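Long-range contacts in guanylate kinase (Coxiella burnetii, PDB 3TR0), which catalyses the ATP-dependent phosphorylation of GMP to GDP and is thought to recycle GMP and, indirectly, cGMP: residues A[9-14]-A[107-112]; A[38-43]-A[56-61]; A[42-47]-A[79-84]; A[118-123]-A[163-168]. One frame throughout, in Å; residues are numbered along the deposited sequence.

How the contacts relate
The four contacts divide between two sheets with GMP between them. Contacts 1 and 4 belong to the parallel sheet of the P-loop kinase core. Their centres are about 8 Å apart, strands 9-13 and 120-125 are neighbours, and a salt bridge from Arg110 NH2 to Glu163 OE2 (2.8 Å) ties them. Contacts 2 and 3 belong to the small mixed sheet of the GMP-binding part. Their centres are about 6 Å apart, they share Thr42 and Arg43, and both touch the nucleotide. Contact 1 adds Gly108 to the GMP pocket from the core side; its centre is about 18 Å from those of contacts 2 and 3. The centre of contact 4 is farther from both, about 26 and 25 Å.

Contact 1: A[9-14]-A[107-112]; sequences LFIISA and QGARQI
Leu9, Ile11 and Ser13 meet Ala109 and Ile112 where a helix lies on the central parallel sheet of the P-loop kinase fold. Strand 9-13 is the middle strand of that sheet and leads into the predicted ATP-binding loop (P-loop) at Ala14. The helix segment 107-112 runs nearly antiparallel to it, at 162°, with the two axes 9.2 Å apart at their closest.

The interface is small and built from methyl groups. Ile112 supplies the main bump. Its CG2, the branch anti to the backbone N, points into the hollow between Leu9 and Ile11, and lies 3.7 Å from Leu9 CD1 and 3.7 Å from Ile11 CD1. The Leu9 side chain crosses that of Ile112 at about a right angle. Ile11 instead slides past Ile112 in the opposite direction.

Ile11 is forked, and each branch has its own partner. CD1 reaches Ile112, whereas CG2 turns to the small side chain of Ala109, 3.9 Å from its CB. The small Ala109 is consistent with the close approach here: its CA and that of Ile11 are 6.6 Å apart, the nearest CA pair of the two segments.

Phe116 and Val100 also touch Leu9, and Ile104 touches Ile11. Gly108, one turn before Ile112, lines the GMP pocket, and its backbone N is held by Asp105. Ser13 is the polar end of the row. Its hydroxyl is hydrogen-bonded to the backbone O of Ile104, and its OG passes Ala109 CB at 4.4 Å.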
# COMPACT_ATOMS: atom_id res chain seq x y z
N LEU A 9 -4.25 12.90 -1.26
CA LEU A 9 -5.06 12.85 -2.47
C LEU A 9 -4.88 11.50 -3.15
O LEU A 9 -3.77 11.01 -3.29
CB LEU A 9 -4.65 13.96 -3.43
CG LEU A 9 -4.71 15.39 -2.88
CD1 LEU A 9 -4.25 16.38 -3.94
CD2 LEU A 9 -6.11 15.73 -2.40
N PHE A 10 -5.99 10.90 -3.58
CA PHE A 10 -5.94 9.64 -4.28
C PHE A 10 -6.54 9.82 -5.66
O PHE A 10 -7.74 10.00 -5.80
CB PHE A 10 -6.70 8.56 -3.51
CG PHE A 10 -6.05 8.18 -2.21
CD1 PHE A 10 -5.09 7.18 -2.17
CD2 PHE A 10 -6.37 8.84 -1.04
CE1 PHE A 10 -4.49 6.83 -0.98
CE2 PHE A 10 -5.77 8.49 0.15
CZ PHE A 10 -4.82 7.49 0.18
N ILE A 11 -5.67 9.81 -6.67
CA ILE A 11 -6.08 10.05 -8.05
C ILE A 11 -6.54 8.74 -8.66
O ILE A 11 -5.84 7.74 -8.58
CB ILE A 11 -4.91 10.60 -8.89
CG1 ILE A 11 -4.38 11.90 -8.28
CG2 ILE A 11 -5.33 10.81 -10.33
CD1 ILE A 11 -2.98 12.26 -8.72
N ILE A 12 -7.73 8.74 -9.25
CA ILE A 12 -8.25 7.57 -9.94
C ILE A 12 -8.47 7.91 -11.40
O ILE A 12 -9.27 8.80 -11.72
CB ILE A 12 -9.60 7.13 -9.36
CG1 ILE A 12 -9.58 7.16 -7.84
CG2 ILE A 12 -9.97 5.75 -9.88
CD1 ILE A 12 -8.66 6.12 -7.24
N SER A 13 -7.78 7.21 -12.29
CA SER A 13 -7.93 7.46 -13.73
C SER A 13 -8.25 6.17 -14.47
O SER A 13 -7.87 5.08 -14.05
CB SER A 13 -6.66 8.09 -14.32
OG SER A 13 -6.31 9.28 -13.63
N ALA A 14 -8.98 6.30 -15.58
CA ALA A 14 -9.37 5.15 -16.38
C ALA A 14 -9.98 5.61 -17.69
O ALA A 14 -10.49 6.72 -17.79
CB ALA A 14 -10.35 4.28 -15.61
N GLN A 107 -4.02 13.96 -17.77
CA GLN A 107 -3.51 15.33 -17.77
C GLN A 107 -3.65 15.94 -16.39
O GLN A 107 -2.73 16.57 -15.88
CB GLN A 107 -4.27 16.19 -18.78
CG GLN A 107 -4.24 15.67 -20.20
CD GLN A 107 -5.10 16.50 -21.13
OE1 GLN A 107 -4.60 17.38 -21.82
NE2 GLN A 107 -6.40 16.21 -21.15
N GLY A 108 -4.82 15.76 -15.78
CA GLY A 108 -5.05 16.26 -14.44
C GLY A 108 -4.12 15.59 -13.44
O GLY A 108 -3.62 16.23 -12.51
N ALA A 109 -3.90 14.29 -13.62
CA ALA A 109 -3.02 13.54 -12.74
C ALA A 109 -1.62 14.14 -12.71
O ALA A 109 -1.04 14.34 -11.64
CB ALA A 109 -2.95 12.08 -13.18
N ARG A 110 -1.07 14.45 -13.89
CA ARG A 110 0.25 15.07 -13.97
C ARG A 110 0.30 16.37 -13.17
O ARG A 110 1.29 16.65 -12.50
CB ARG A 110 0.64 15.34 -15.43
CG ARG A 110 0.89 14.09 -16.27
CD ARG A 110 1.46 14.45 -17.64
NE ARG A 110 1.84 13.29 -18.43
CZ ARG A 110 2.50 13.35 -19.58
NH1 ARG A 110 2.87 14.53 -20.07
NH2 ARG A 110 2.80 12.24 -20.24
N GLN A 111 -0.77 17.16 -13.23
CA GLN A 111 -0.82 18.43 -12.51
C GLN A 111 -0.81 18.21 -11.00
O GLN A 111 -0.08 18.88 -10.27
CB GLN A 111 -2.06 19.23 -12.90
CG GLN A 111 -2.05 19.72 -14.34
CD GLN A 111 -3.37 20.34 -14.74
OE1 GLN A 111 -3.85 21.27 -14.10
NE2 GLN A 111 -3.96 19.82 -15.80
N ILE A 112 -1.64 17.28 -10.54
CA ILE A 112 -1.75 16.99 -9.12
C ILE A 112 -0.43 16.45 -8.55
O ILE A 112 -0.01 16.85 -7.46
CB ILE A 112 -2.89 16.01 -8.83
CG1 ILE A 112 -4.23 16.61 -9.25
CG2 ILE A 112 -2.93 15.65 -7.35
CD1 ILE A 112 -4.60 17.87 -8.49

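Contact 2: A[38-43]-A[56-61]; sequences ISHTTR and FFIDET. With 5GP (guanosine-5'-monophosphate), chain D.
His40 and Thr41 pair with Phe56 and Phe57 as a short parallel bridge at the edge of the mixed sheet in the GMP-binding part of guanylate kinase. Three backbone bonds hold it. Phe56 N gives to Ser39 O (2.8 Å), Thr41 N to Phe56 O, and Ile58 N to Thr41 O in an almost straight bond of 177°.

On one face the His40 and Phe56 rings form an offset stack, with centroids 4.8 Å apart and planes at 26°. Phe56 CB sits over one face of the imidazole, 3.7 Å from its centroid, and makes a CH-pi contact. The phenyl ring extends past it to Ile38, whose CG2 touches Phe56 CE2 at 3.6 Å. Ile58 CD1 approaches His40 CD2.

On the other face the Thr41 and Phe57 side chains lie side by side, pointing the same way, with Thr41 CG2 near Phe57 CD1. Arg43 O meets the Phe57 ring at its edge. Thr41 OG1 accepts from Arg43 N (3.0 Å), an ST turn that bends the chain after the strand.

Two residues of 38-43 grip GMP. Ser39 OG donates to the guanine O6 at 2.6 Å. The Arg43 chain is bent at chi2 (-96°), which sets CD, and at chi3, which sets NE. NE donates to GMP O2P and NH2 to O1P (2.9 Å); the guanidinium meets the phosphate edge-on. Its NH1 pairs with Asp49.

Strand 56-57 is outermost in the sheet within this chain. Strand 40-41 is bordered on its other side by strand 81-86, and helix 60-69 packs Phe63 and Met66 against Ile58.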
# COMPACT_ATOMS: atom_id res chain seq x y z
N ILE A 38 -16.24 16.60 -6.35
CA ILE A 38 -17.17 16.78 -7.45
C ILE A 38 -16.63 17.87 -8.37
O ILE A 38 -16.47 19.02 -7.97
CB ILE A 38 -18.57 17.19 -6.95
CG1 ILE A 38 -19.14 16.09 -6.05
CG2 ILE A 38 -19.50 17.46 -8.13
CD1 ILE A 38 -19.03 14.70 -6.64
N SER A 39 -16.33 17.48 -9.61
CA SER A 39 -15.70 18.37 -10.57
C SER A 39 -16.66 19.36 -11.21
O SER A 39 -17.87 19.14 -11.24
CB SER A 39 -15.03 17.55 -11.68
OG SER A 39 -14.01 16.71 -11.15
N HIS A 40 -16.10 20.44 -11.73
CA HIS A 40 -16.82 21.34 -12.62
C HIS A 40 -16.55 20.89 -14.05
O HIS A 40 -15.45 20.44 -14.37
CB HIS A 40 -16.36 22.78 -12.42
CG HIS A 40 -16.87 23.42 -11.16
ND1 HIS A 40 -16.31 23.17 -9.93
CD2 HIS A 40 -17.87 24.31 -10.95
CE1 HIS A 40 -16.96 23.87 -9.01
NE2 HIS A 40 -17.91 24.57 -9.61
N THR A 41 -17.55 21.02 -14.92
CA THR A 41 -17.39 20.63 -16.32
C THR A 41 -18.29 21.46 -17.24
O THR A 41 -19.37 21.89 -16.84
CB THR A 41 -17.71 19.14 -16.54
OG1 THR A 41 -17.39 18.78 -17.89
CG2 THR A 41 -19.17 18.86 -16.27
N THR A 42 -17.83 21.67 -18.47
CA THR A 42 -18.62 22.34 -19.48
C THR A 42 -19.33 21.30 -20.34
O THR A 42 -20.15 21.63 -21.19
CB THR A 42 -17.76 23.22 -20.39
OG1 THR A 42 -16.80 22.41 -21.07
CG2 THR A 42 -17.05 24.29 -19.59
N ARG A 43 -19.00 20.03 -20.10
CA ARG A 43 -19.65 18.94 -20.81
C ARG A 43 -21.15 19.03 -20.57
O ARG A 43 -21.60 19.15 -19.43
CB ARG A 43 -19.09 17.59 -20.34
CG ARG A 43 -19.46 16.42 -21.23
CD ARG A 43 -20.68 15.69 -20.70
NE ARG A 43 -20.33 14.80 -19.60
CZ ARG A 43 -21.18 14.40 -18.66
NH1 ARG A 43 -22.44 14.84 -18.68
NH2 ARG A 43 -20.78 13.58 -17.70
N PHE A 56 -20.65 19.68 -11.09
CA PHE A 56 -21.21 21.02 -11.11
C PHE A 56 -21.19 21.43 -12.57
O PHE A 56 -20.13 21.70 -13.13
CB PHE A 56 -20.35 21.98 -10.28
CG PHE A 56 -20.36 21.68 -8.81
CD1 PHE A 56 -21.47 21.97 -8.03
CD2 PHE A 56 -19.25 21.11 -8.20
CE1 PHE A 56 -21.47 21.70 -6.68
CE2 PHE A 56 -19.25 20.84 -6.85
CZ PHE A 56 -20.36 21.14 -6.09
N PHE A 57 -22.36 21.44 -13.19
CA PHE A 57 -22.44 21.73 -14.61
C PHE A 57 -22.50 23.23 -14.85
O PHE A 57 -23.39 23.92 -14.36
CB PHE A 57 -23.64 21.03 -15.24
CG PHE A 57 -23.61 19.53 -15.12
CD1 PHE A 57 -22.98 18.76 -16.08
CD2 PHE A 57 -24.20 18.89 -14.04
CE1 PHE A 57 -22.95 17.38 -15.98
CE2 PHE A 57 -24.17 17.51 -13.93
CZ PHE A 57 -23.55 16.76 -14.90
N ILE A 58 -21.53 23.74 -15.61
CA ILE A 58 -21.46 25.16 -15.92
C ILE A 58 -21.14 25.36 -17.39
O ILE A 58 -20.87 24.40 -18.11
CB ILE A 58 -20.40 25.86 -15.05
CG1 ILE A 58 -19.04 25.19 -15.22
CG2 ILE A 58 -20.82 25.84 -13.59
CD1 ILE A 58 -17.91 25.91 -14.51
N ASP A 59 -21.17 26.61 -17.84
CA ASP A 59 -20.83 26.91 -19.23
C ASP A 59 -19.37 27.33 -19.40
O ASP A 59 -18.65 27.52 -18.41
CB ASP A 59 -21.78 27.97 -19.82
CG ASP A 59 -21.84 29.24 -19.00
OD1 ASP A 59 -20.82 29.65 -18.42
OD2 ASP A 59 -22.93 29.85 -18.94
N GLU A 60 -18.94 27.45 -20.65
CA GLU A 60 -17.56 27.82 -20.96
C GLU A 60 -17.16 29.15 -20.34
O GLU A 60 -16.04 29.31 -19.87
CB GLU A 60 -17.36 27.90 -22.48
CG GLU A 60 -16.81 26.64 -23.11
CD GLU A 60 -16.34 26.88 -24.54
OE1 GLU A 60 -15.15 26.62 -24.82
OE2 GLU A 60 -17.15 27.32 -25.37
N THR A 61 -18.08 30.11 -20.36
CA THR A 61 -17.82 31.43 -19.80
C THR A 61 -17.47 31.32 -18.32
O THR A 61 -16.47 31.88 -17.87
CB THR A 61 -19.03 32.36 -19.97
OG1 THR A 61 -19.34 32.50 -21.36
CG2 THR A 61 -18.74 33.73 -19.38
P 5GP D . -17.40 12.24 -18.59
O1P 5GP D . -18.27 12.24 -17.36
O2P 5GP D . -17.61 13.33 -19.61
O3P 5GP D . -17.50 10.88 -19.25
O5' 5GP D . -15.87 12.21 -18.15
C5' 5GP D . -14.83 12.45 -19.08
C4' 5GP D . -13.48 12.25 -18.46
O4' 5GP D . -12.98 13.51 -17.97
C3' 5GP D . -13.45 11.35 -17.23
O3' 5GP D . -13.44 9.97 -17.56
C2' 5GP D . -12.19 11.81 -16.50
O2' 5GP D . -11.05 11.15 -17.02
C1' 5GP D . -12.10 13.29 -16.89
N9 5GP D . -12.48 14.19 -15.79
C8 5GP D . -13.64 14.29 -15.13
N7 5GP D . -13.52 15.28 -14.21
C5 5GP D . -12.27 15.79 -14.31
C6 5GP D . -11.56 16.80 -13.66
O6 5GP D . -12.09 17.46 -12.73
N1 5GP D . -10.30 17.05 -14.03
C2 5GP D . -9.70 16.36 -15.01
N2 5GP D . -8.43 16.62 -15.37
N3 5GP D . -10.36 15.38 -15.66
C4 5GP D . -11.64 15.10 -15.32
O HOH W 1 -21.89 21.75 -18.56

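Contact 3: A[42-47]-A[79-84]; sequences TRPKRP and YERHYG. With 5GP (guanosine-5'-monophosphate), chain D; SO4 (sulfate ion), chain C.
Thr42 and His82 grip each other through two hydrogen bonds where strand 81-86 meets the loop after strand 40-41. Thr42 N donates to His82 O (2.9 Å). In return His82 N donates to Thr42 OG1 (2.8 Å, 161°). A chi1 of 61° sets this hydroxyl between its own backbone N and carbonyl carbon, on the side of the strand. Thr42 CG2 then lies against His82 CB, and the two side chains cross obliquely. Phe63 meets the His82 ring from helix 60-69.

Arg81 folds back over the loop. Its chain is bent at chi2 (-66°), and its CD comes to 3.9 Å from Arg43 CA. The guanidinium places one face against the Pro44 ring, with Pro44 CD 3.5 Å above the plane and toward its rim. Pro44 and Arg81 cross at about a right angle.

Tyr83 reaches GMP with the whole length of its side chain. CB touches the guanine at C5, one ring face has the ribose O4' over its centre, and OH donates to O2P at 2.6 Å. Arg43 CG packs on this same OH at 3.4 Å. Arg43 is braced in turn by NH1, which donates to Pro44 O in the guanidinium plane (3.1 Å).

Tyr55 OH also bonds the GMP. With the Arg43 bonds to the phosphate, the arrangement forms the phosphate-gripping side of the GMP site of guanylate kinases.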
# COMPACT_ATOMS: atom_id res chain seq x y z
N THR A 42 -17.83 21.67 -18.47
CA THR A 42 -18.62 22.34 -19.48
C THR A 42 -19.33 21.30 -20.34
O THR A 42 -20.15 21.63 -21.19
CB THR A 42 -17.76 23.22 -20.39
OG1 THR A 42 -16.80 22.41 -21.07
CG2 THR A 42 -17.05 24.29 -19.59
N ARG A 43 -19.00 20.03 -20.10
CA ARG A 43 -19.65 18.94 -20.81
C ARG A 43 -21.15 19.03 -20.57
O ARG A 43 -21.60 19.15 -19.43
CB ARG A 43 -19.09 17.59 -20.34
CG ARG A 43 -19.46 16.42 -21.23
CD ARG A 43 -20.68 15.69 -20.70
NE ARG A 43 -20.33 14.80 -19.60
CZ ARG A 43 -21.18 14.40 -18.66
NH1 ARG A 43 -22.44 14.84 -18.68
NH2 ARG A 43 -20.78 13.58 -17.70
N PRO A 44 -21.95 19.00 -21.64
CA PRO A 44 -23.39 19.20 -21.47
C PRO A 44 -24.00 18.22 -20.47
O PRO A 44 -23.67 17.04 -20.47
CB PRO A 44 -23.96 18.96 -22.88
CG PRO A 44 -22.90 18.17 -23.59
CD PRO A 44 -21.60 18.64 -23.03
N LYS A 45 -24.88 18.72 -19.61
CA LYS A 45 -25.58 17.88 -18.65
C LYS A 45 -26.46 16.88 -19.40
O LYS A 45 -27.27 17.26 -20.23
CB LYS A 45 -26.43 18.74 -17.72
CG LYS A 45 -27.08 17.99 -16.58
CD LYS A 45 -27.81 18.95 -15.65
CE LYS A 45 -28.58 18.22 -14.57
NZ LYS A 45 -29.32 19.17 -13.71
N ARG A 46 -26.28 15.59 -19.09
CA ARG A 46 -27.00 14.53 -19.78
C ARG A 46 -28.24 14.12 -19.00
O ARG A 46 -28.33 14.36 -17.79
CB ARG A 46 -26.10 13.31 -19.97
CG ARG A 46 -24.79 13.59 -20.68
CD ARG A 46 -25.01 14.00 -22.13
NE ARG A 46 -23.75 14.24 -22.82
CZ ARG A 46 -23.10 13.32 -23.53
NH1 ARG A 46 -23.59 12.10 -23.64
NH2 ARG A 46 -21.95 13.63 -24.13
N PRO A 47 -29.22 13.51 -19.68
CA PRO A 47 -30.36 12.93 -18.96
C PRO A 47 -29.85 11.93 -17.92
O PRO A 47 -29.04 11.06 -18.25
CB PRO A 47 -31.13 12.20 -20.06
CG PRO A 47 -30.79 12.95 -21.30
CD PRO A 47 -29.36 13.38 -21.14
N TYR A 79 -12.00 15.71 -25.02
CA TYR A 79 -13.02 15.66 -26.07
C TYR A 79 -13.69 17.02 -26.23
O TYR A 79 -14.92 17.13 -26.22
CB TYR A 79 -14.05 14.57 -25.77
CG TYR A 79 -15.15 14.46 -26.81
CD1 TYR A 79 -14.89 13.95 -28.07
CD2 TYR A 79 -16.44 14.87 -26.52
CE1 TYR A 79 -15.89 13.86 -29.03
CE2 TYR A 79 -17.45 14.78 -27.47
CZ TYR A 79 -17.16 14.27 -28.72
OH TYR A 79 -18.17 14.18 -29.66
N GLU A 80 -12.88 18.06 -26.36
CA GLU A 80 -13.36 19.42 -26.62
C GLU A 80 -14.25 20.00 -25.52
O GLU A 80 -14.96 20.98 -25.74
CB GLU A 80 -14.08 19.48 -27.96
CG GLU A 80 -13.23 19.07 -29.14
CD GLU A 80 -13.91 19.34 -30.47
OE1 GLU A 80 -14.47 20.44 -30.63
OE2 GLU A 80 -13.88 18.44 -31.34
N ARG A 81 -14.20 19.40 -24.33
CA ARG A 81 -14.92 19.93 -23.18
C ARG A 81 -13.95 20.17 -22.04
O ARG A 81 -12.83 19.67 -22.04
CB ARG A 81 -16.04 18.97 -22.74
CG ARG A 81 -17.09 18.70 -23.81
CD ARG A 81 -17.90 19.94 -24.13
NE ARG A 81 -18.93 19.65 -25.13
CZ ARG A 81 -19.81 20.54 -25.58
NH1 ARG A 81 -19.79 21.79 -25.12
NH2 ARG A 81 -20.71 20.19 -26.49
N HIS A 82 -14.38 20.95 -21.05
CA HIS A 82 -13.51 21.34 -19.96
C HIS A 82 -13.94 20.70 -18.65
O HIS A 82 -15.14 20.62 -18.36
CB HIS A 82 -13.46 22.86 -19.82
CG HIS A 82 -12.86 23.55 -21.01
ND1 HIS A 82 -11.52 23.50 -21.29
CD2 HIS A 82 -13.43 24.29 -21.99
CE1 HIS A 82 -11.28 24.19 -22.39
NE2 HIS A 82 -12.42 24.68 -22.84
N TYR A 83 -12.96 20.24 -17.88
CA TYR A 83 -13.18 19.65 -16.57
C TYR A 83 -12.12 20.18 -15.60
O TYR A 83 -10.96 20.36 -15.97
CB TYR A 83 -13.03 18.13 -16.64
CG TYR A 83 -13.93 17.43 -17.64
CD1 TYR A 83 -15.02 16.68 -17.22
CD2 TYR A 83 -13.66 17.49 -19.01
CE1 TYR A 83 -15.83 16.03 -18.13
CE2 TYR A 83 -14.47 16.85 -19.92
CZ TYR A 83 -15.55 16.12 -19.47
OH TYR A 83 -16.36 15.46 -20.38
N GLY A 84 -12.51 20.40 -14.35
CA GLY A 84 -11.56 20.87 -13.37
C GLY A 84 -11.92 20.54 -11.94
O GLY A 84 -13.09 20.30 -11.62
P 5GP D . -17.40 12.24 -18.59
O1P 5GP D . -18.27 12.24 -17.36
O2P 5GP D . -17.61 13.33 -19.61
O3P 5GP D . -17.50 10.88 -19.25
O5' 5GP D . -15.87 12.21 -18.15
C5' 5GP D . -14.83 12.45 -19.08
C4' 5GP D . -13.48 12.25 -18.46
O4' 5GP D . -12.98 13.51 -17.97
C3' 5GP D . -13.45 11.35 -17.23
O3' 5GP D . -13.44 9.97 -17.56
C2' 5GP D . -12.19 11.81 -16.50
O2' 5GP D . -11.05 11.15 -17.02
C1' 5GP D . -12.10 13.29 -16.89
N9 5GP D . -12.48 14.19 -15.79
C8 5GP D . -13.64 14.29 -15.13
N7 5GP D . -13.52 15.28 -14.21
C5 5GP D . -12.27 15.79 -14.31
C6 5GP D . -11.56 16.80 -13.66
O6 5GP D . -12.09 17.46 -12.73
N1 5GP D . -10.30 17.05 -14.03
C2 5GP D . -9.70 16.36 -15.01
N2 5GP D . -8.43 16.62 -15.37
N3 5GP D . -10.36 15.38 -15.66
C4 5GP D . -11.64 15.10 -15.32
S SO4 C . -31.08 17.98 -10.88
O1 SO4 C . -31.05 17.50 -9.51
O2 SO4 C . -30.95 16.85 -11.79
O3 SO4 C . -32.35 18.65 -11.14
O4 SO4 C . -29.98 18.91 -11.11

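Contact 4: A[118-123]-A[163-168]; sequences PALSIF and EFDYLV
Ser121 to Phe123 and Asp165 to Val168 join two parallel strands at one edge of the P-loop kinase sheet. Strand 166-169 is outermost there within this chain.

Backbone bonds set the pairing of Ile122 with Tyr166 and Phe123 with Leu167. Tyr166 N gives to Ser121 O, Phe123 N to Tyr166 O (2.9 Å, 173°) and Val168 N to Phe123 O. The second subunit lies along this edge, with backbone bonds from Asp165 and Leu167; its Gln190 and Arg191 pack on Tyr166 and Leu167.

Polar side chains close the start of the ladder. Asp165 OD2 accepts a hydrogen bond from Ser121 N (2.8 Å) on its anti side. Asp165 N donates to Ser121 OG (3.2 Å). A water binds OG and OD2, and Arg113 also bonds OG.

Apolar contacts cover both faces. Ile122 CG2 meets Val168 CG2 at 3.8 Å, and helix 173-187 packs on Ile122 and Tyr166. On the other face Phe123 CB touches Leu167 CD2.

The aromatic pair is T-shaped. Phe123 CG is anti to its backbone N (chi1 -159°), and the ring turns its edge to the face of Phe164, planes at 75°. Phe123 CD1 stands 3.5 Å from Phe164 CE1.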
# COMPACT_ATOMS: atom_id res chain seq x y z
N PRO A 118 2.84 13.88 -2.24
CA PRO A 118 2.46 12.63 -1.56
C PRO A 118 1.33 11.89 -2.27
O PRO A 118 1.07 10.73 -1.94
CB PRO A 118 1.99 13.10 -0.18
CG PRO A 118 2.61 14.44 -0.00
CD PRO A 118 2.62 15.05 -1.37
N ALA A 119 0.65 12.55 -3.20
CA ALA A 119 -0.49 11.95 -3.89
C ALA A 119 -0.20 10.57 -4.49
O ALA A 119 0.85 10.34 -5.10
CB ALA A 119 -1.02 12.89 -4.96
N LEU A 120 -1.15 9.65 -4.32
CA LEU A 120 -1.05 8.33 -4.92
C LEU A 120 -2.02 8.24 -6.09
O LEU A 120 -3.12 8.79 -6.03
CB LEU A 120 -1.37 7.23 -3.90
CG LEU A 120 -0.37 7.02 -2.76
CD1 LEU A 120 -0.76 5.80 -1.94
CD2 LEU A 120 1.04 6.86 -3.30
N SER A 121 -1.61 7.58 -7.16
CA SER A 121 -2.47 7.47 -8.34
C SER A 121 -2.74 6.01 -8.70
O SER A 121 -1.85 5.16 -8.61
CB SER A 121 -1.88 8.25 -9.52
OG SER A 121 -0.60 7.77 -9.88
N ILE A 122 -3.99 5.73 -9.07
CA ILE A 122 -4.44 4.38 -9.40
C ILE A 122 -5.08 4.39 -10.78
O ILE A 122 -5.96 5.22 -11.04
CB ILE A 122 -5.51 3.90 -8.39
CG1 ILE A 122 -4.99 4.03 -6.96
CG2 ILE A 122 -5.96 2.48 -8.72
CD1 ILE A 122 -6.08 3.88 -5.90
N PHE A 123 -4.66 3.49 -11.65
CA PHE A 123 -5.25 3.38 -12.97
C PHE A 123 -6.14 2.15 -13.05
O PHE A 123 -5.70 1.04 -12.76
CB PHE A 123 -4.17 3.33 -14.06
CG PHE A 123 -4.68 3.72 -15.43
CD1 PHE A 123 -4.51 5.01 -15.90
CD2 PHE A 123 -5.34 2.80 -16.22
CE1 PHE A 123 -4.98 5.38 -17.15
CE2 PHE A 123 -5.81 3.16 -17.47
CZ PHE A 123 -5.63 4.45 -17.93
N GLU A 163 2.37 6.10 -15.82
CA GLU A 163 2.56 7.26 -14.96
C GLU A 163 1.92 7.06 -13.58
O GLU A 163 2.03 7.91 -12.71
CB GLU A 163 2.01 8.51 -15.64
CG GLU A 163 2.69 8.79 -16.97
CD GLU A 163 1.98 9.83 -17.81
OE1 GLU A 163 1.22 10.65 -17.24
OE2 GLU A 163 2.18 9.83 -19.04
N PHE A 164 1.28 5.91 -13.40
CA PHE A 164 0.48 5.67 -12.20
C PHE A 164 1.16 4.73 -11.22
O PHE A 164 1.97 3.90 -11.62
CB PHE A 164 -0.91 5.17 -12.59
CG PHE A 164 -1.75 6.23 -13.24
CD1 PHE A 164 -1.51 6.61 -14.55
CD2 PHE A 164 -2.76 6.87 -12.54
CE1 PHE A 164 -2.25 7.60 -15.15
CE2 PHE A 164 -3.51 7.87 -13.13
CZ PHE A 164 -3.26 8.23 -14.44
N ASP A 165 0.83 4.86 -9.94
CA ASP A 165 1.46 4.06 -8.89
C ASP A 165 0.92 2.63 -8.82
O ASP A 165 1.65 1.69 -8.50
CB ASP A 165 1.28 4.73 -7.53
CG ASP A 165 1.88 6.12 -7.48
OD1 ASP A 165 3.08 6.26 -7.80
OD2 ASP A 165 1.15 7.06 -7.14
N TYR A 166 -0.37 2.47 -9.09
CA TYR A 166 -1.04 1.18 -8.97
C TYR A 166 -1.89 0.93 -10.20
O TYR A 166 -2.40 1.88 -10.80
CB TYR A 166 -1.96 1.18 -7.75
CG TYR A 166 -1.23 1.37 -6.44
CD1 TYR A 166 -0.63 0.30 -5.79
CD2 TYR A 166 -1.12 2.63 -5.87
CE1 TYR A 166 0.06 0.47 -4.59
CE2 TYR A 166 -0.44 2.81 -4.67
CZ TYR A 166 0.14 1.74 -4.04
OH TYR A 166 0.82 1.93 -2.86
N LEU A 167 -2.04 -0.34 -10.55
CA LEU A 167 -2.96 -0.75 -11.60
C LEU A 167 -3.98 -1.72 -11.02
O LEU A 167 -3.62 -2.68 -10.35
CB LEU A 167 -2.21 -1.41 -12.76
CG LEU A 167 -1.03 -0.67 -13.38
CD1 LEU A 167 -0.45 -1.50 -14.52
CD2 LEU A 167 -1.45 0.71 -13.89
N VAL A 168 -5.26 -1.47 -11.27
CA VAL A 168 -6.32 -2.36 -10.80
C VAL A 168 -7.23 -2.74 -11.95
O VAL A 168 -7.69 -1.87 -12.68
CB VAL A 168 -7.17 -1.70 -9.70
CG1 VAL A 168 -8.29 -2.62 -9.29
CG2 VAL A 168 -6.30 -1.33 -8.50
O HOH W 2 1.27 9.35 -8.54